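Long-range contact in gamma-glutamyl cyclotransferase (Homo sapiens, PDB 3CRY), which catalyses the release of 5-oxoproline from gamma-glutamyl dipeptides and may contribute to glutathione homeostasis: residues F20-N25 against D77-V82. The protein carries 1 engineered substitution. Residues are numbered along the deposited sequence; the frame is centred on the assembly and turned at random.
With ACT (acetate ion), chain C.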
loop_
_atom_site.group_PDB
_atom_site.type_symbol
_atom_site.label_atom_id
_atom_site.label_comp_id
_atom_site.label_asym_id
_atom_site.label_seq_id
_atom_site.Cartn_x
_atom_site.Cartn_y
_atom_site.Cartn_z
ATOM N N PHE A 20 -8.524 -3.853 -9.390
ATOM C CA PHE A 20 -7.469 -4.426 -10.234
ATOM C C PHE A 20 -6.956 -5.719 -9.596
ATOM O O PHE A 20 -6.353 -5.697 -8.500
ATOM C CB PHE A 20 -6.316 -3.409 -10.424
ATOM C CG PHE A 20 -5.124 -3.941 -11.197
ATOM C CD1 PHE A 20 -5.188 -4.077 -12.594
ATOM C CD2 PHE A 20 -3.925 -4.274 -10.536
ATOM C CE1 PHE A 20 -4.082 -4.572 -13.334
ATOM C CE2 PHE A 20 -2.810 -4.734 -11.268
ATOM C CZ PHE A 20 -2.895 -4.881 -12.674
ATOM N N ALA A 21 -7.263 -6.834 -10.260
ATOM C CA ALA A 21 -6.811 -8.170 -9.819
ATOM C C ALA A 21 -5.607 -8.670 -10.584
ATOM O O ALA A 21 -5.581 -8.575 -11.798
ATOM C CB ALA A 21 -7.944 -9.180 -9.947
ATOM N N TYR A 22 -4.621 -9.230 -9.868
ATOM C CA TYR A 22 -3.433 -9.793 -10.505
ATOM C C TYR A 22 -3.092 -11.247 -10.095
ATOM O O TYR A 22 -2.104 -11.820 -10.587
ATOM C CB TYR A 22 -2.232 -8.864 -10.238
ATOM C CG TYR A 22 -1.969 -8.616 -8.773
ATOM C CD1 TYR A 22 -1.243 -9.559 -8.000
ATOM C CD2 TYR A 22 -2.448 -7.463 -8.144
ATOM C CE1 TYR A 22 -1.024 -9.358 -6.646
ATOM C CE2 TYR A 22 -2.208 -7.235 -6.762
ATOM C CZ TYR A 22 -1.506 -8.192 -6.035
ATOM O OH TYR A 22 -1.268 -7.994 -4.697
ATOM N N GLY A 23 -3.882 -11.811 -9.176
ATOM C CA GLY A 23 -3.659 -13.160 -8.630
ATOM C C GLY A 23 -4.824 -14.076 -8.980
ATOM O O GLY A 23 -5.267 -14.079 -10.139
ATOM N N SER A 24 -5.342 -14.833 -7.999
ATOM C CA SER A 24 -6.388 -15.841 -8.298
ATOM C C SER A 24 -7.692 -15.177 -8.725
ATOM O O SER A 24 -8.536 -15.830 -9.356
ATOM C CB SER A 24 -6.639 -16.785 -7.111
ATOM O OG SER A 24 -7.084 -16.037 -5.993
ATOM N N ASN A 25 -7.862 -13.894 -8.382
ATOM C CA ASN A 25 -9.036 -13.146 -8.880
ATOM C C ASN A 25 -8.984 -12.781 -10.386
ATOM O O ASN A 25 -9.909 -12.157 -10.904
ATOM C CB ASN A 25 -9.353 -11.915 -8.007
ATOM C CG ASN A 25 -10.026 -12.289 -6.672
ATOM O OD1 ASN A 25 -10.649 -13.357 -6.527
ATOM N ND2 ASN A 25 -9.903 -11.399 -5.696
ATOM N N ASP A 77 9.691 -2.670 -14.521
ATOM C CA ASP A 77 8.896 -3.904 -14.527
ATOM C C ASP A 77 7.421 -3.591 -14.776
ATOM O O ASP A 77 7.018 -2.437 -14.768
ATOM C CB ASP A 77 9.066 -4.651 -13.201
ATOM C CG ASP A 77 10.375 -5.414 -13.122
ATOM O OD1 ASP A 77 10.627 -6.259 -14.015
ATOM O OD2 ASP A 77 11.156 -5.182 -12.175
ATOM N N GLU A 78 6.604 -4.616 -15.012
ATOM C CA GLU A 78 5.176 -4.362 -15.145
ATOM C C GLU A 78 4.383 -5.581 -14.700
ATOM O O GLU A 78 4.921 -6.693 -14.662
ATOM C CB GLU A 78 4.791 -3.964 -16.580
ATOM C CG GLU A 78 5.054 -5.051 -17.594
ATOM C CD GLU A 78 5.062 -4.529 -19.030
ATOM O OE1 GLU A 78 5.610 -3.420 -19.293
ATOM O OE2 GLU A 78 4.521 -5.244 -19.897
ATOM N N VAL A 79 3.126 -5.337 -14.338
ATOM C CA VAL A 79 2.192 -6.392 -13.952
ATOM C C VAL A 79 0.905 -6.190 -14.760
ATOM O O VAL A 79 0.341 -5.085 -14.750
ATOM C CB VAL A 79 1.876 -6.320 -12.427
ATOM C CG1 VAL A 79 0.714 -7.246 -12.056
ATOM C CG2 VAL A 79 3.106 -6.683 -11.612
ATOM N N TRP A 80 0.456 -7.237 -15.456
ATOM C CA TRP A 80 -0.841 -7.198 -16.141
ATOM C C TRP A 80 -1.915 -7.824 -15.269
ATOM O O TRP A 80 -1.654 -8.779 -14.531
ATOM C CB TRP A 80 -0.773 -7.943 -17.472
ATOM C CG TRP A 80 -0.075 -7.150 -18.564
ATOM C CD1 TRP A 80 1.264 -7.134 -18.844
ATOM C CD2 TRP A 80 -0.699 -6.278 -19.509
ATOM N NE1 TRP A 80 1.513 -6.306 -19.922
ATOM C CE2 TRP A 80 0.323 -5.766 -20.344
ATOM C CE3 TRP A 80 -2.025 -5.879 -19.739
ATOM C CZ2 TRP A 80 0.057 -4.869 -21.388
ATOM C CZ3 TRP A 80 -2.283 -4.969 -20.787
ATOM C CH2 TRP A 80 -1.240 -4.494 -21.595
ATOM N N GLY A 81 -3.135 -7.311 -15.383
ATOM C CA GLY A 81 -4.220 -7.863 -14.603
ATOM C C GLY A 81 -5.567 -7.564 -15.235
ATOM O O GLY A 81 -5.649 -7.046 -16.353
ATOM N N VAL A 82 -6.614 -7.897 -14.486
ATOM C CA VAL A 82 -8.005 -7.704 -14.911
ATOM C C VAL A 82 -8.632 -6.658 -14.003
ATOM O O VAL A 82 -8.523 -6.757 -12.769
ATOM C CB VAL A 82 -8.849 -9.016 -14.803
ATOM C CG1 VAL A 82 -10.371 -8.712 -14.949
ATOM C CG2 VAL A 82 -8.381 -10.032 -15.860
HETATM C C ACT C . -5.388 -13.541 -4.185
HETATM O O ACT C . -4.932 -14.331 -5.052
HETATM O OXT ACT C . -6.260 -12.722 -4.592
HETATM C CH3 ACT C . -4.935 -13.551 -2.744
HETATM O O HOH W 1 -0.755 -10.958 -13.009
#
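Ala21 and Val82 form an antiparallel hydrogen-bonded pair. Ala21 N donates to Val82 O at 2.8 Å. Val82 N returns a bond to Ala21 O at 3.0 Å. Next to this pair, the Phe20 ring packs against the backbone of Gly81, with Phe20 CE1 3.5 Å from Gly81 CA. Phe20 CG stands anti to the backbone N (chi1 176°). Val79 O lies at the edge of the Phe20 ring, 3.9 Å from Phe20 CZ. A side chain at Gly81 would clash with this ring and with Ala21 O. An alanine in place of Phe20 would probably leave a gap beside Gly81, Leu46 and Cys122. Tyr22 CB lies 3.8 Å from Val79 CG1. Beyond the last paired residue, one water donates to both Tyr22 O and Trp80 O and so bridges the diverging chains.

Residues 20-24 are part of the inferred substrate site (19-24), which runs from the end of strand 16-21 into the following turn. An acetate ion, probably from the crystallisation liquor, is bound at Ser24. Ser24 N (3.0 Å) and Ser24 OG (2.9 Å) both donate to acetate O. The ion also bonds Tyr139 OH, another inferred substrate-binding residue. Tyr22 OH is held by Tyr125 O. The contact thus holds the strand end of this site. Strand 16-21 is outermost in a five-stranded antiparallel sheet, and strand 77-87 separates it from strand 39-46.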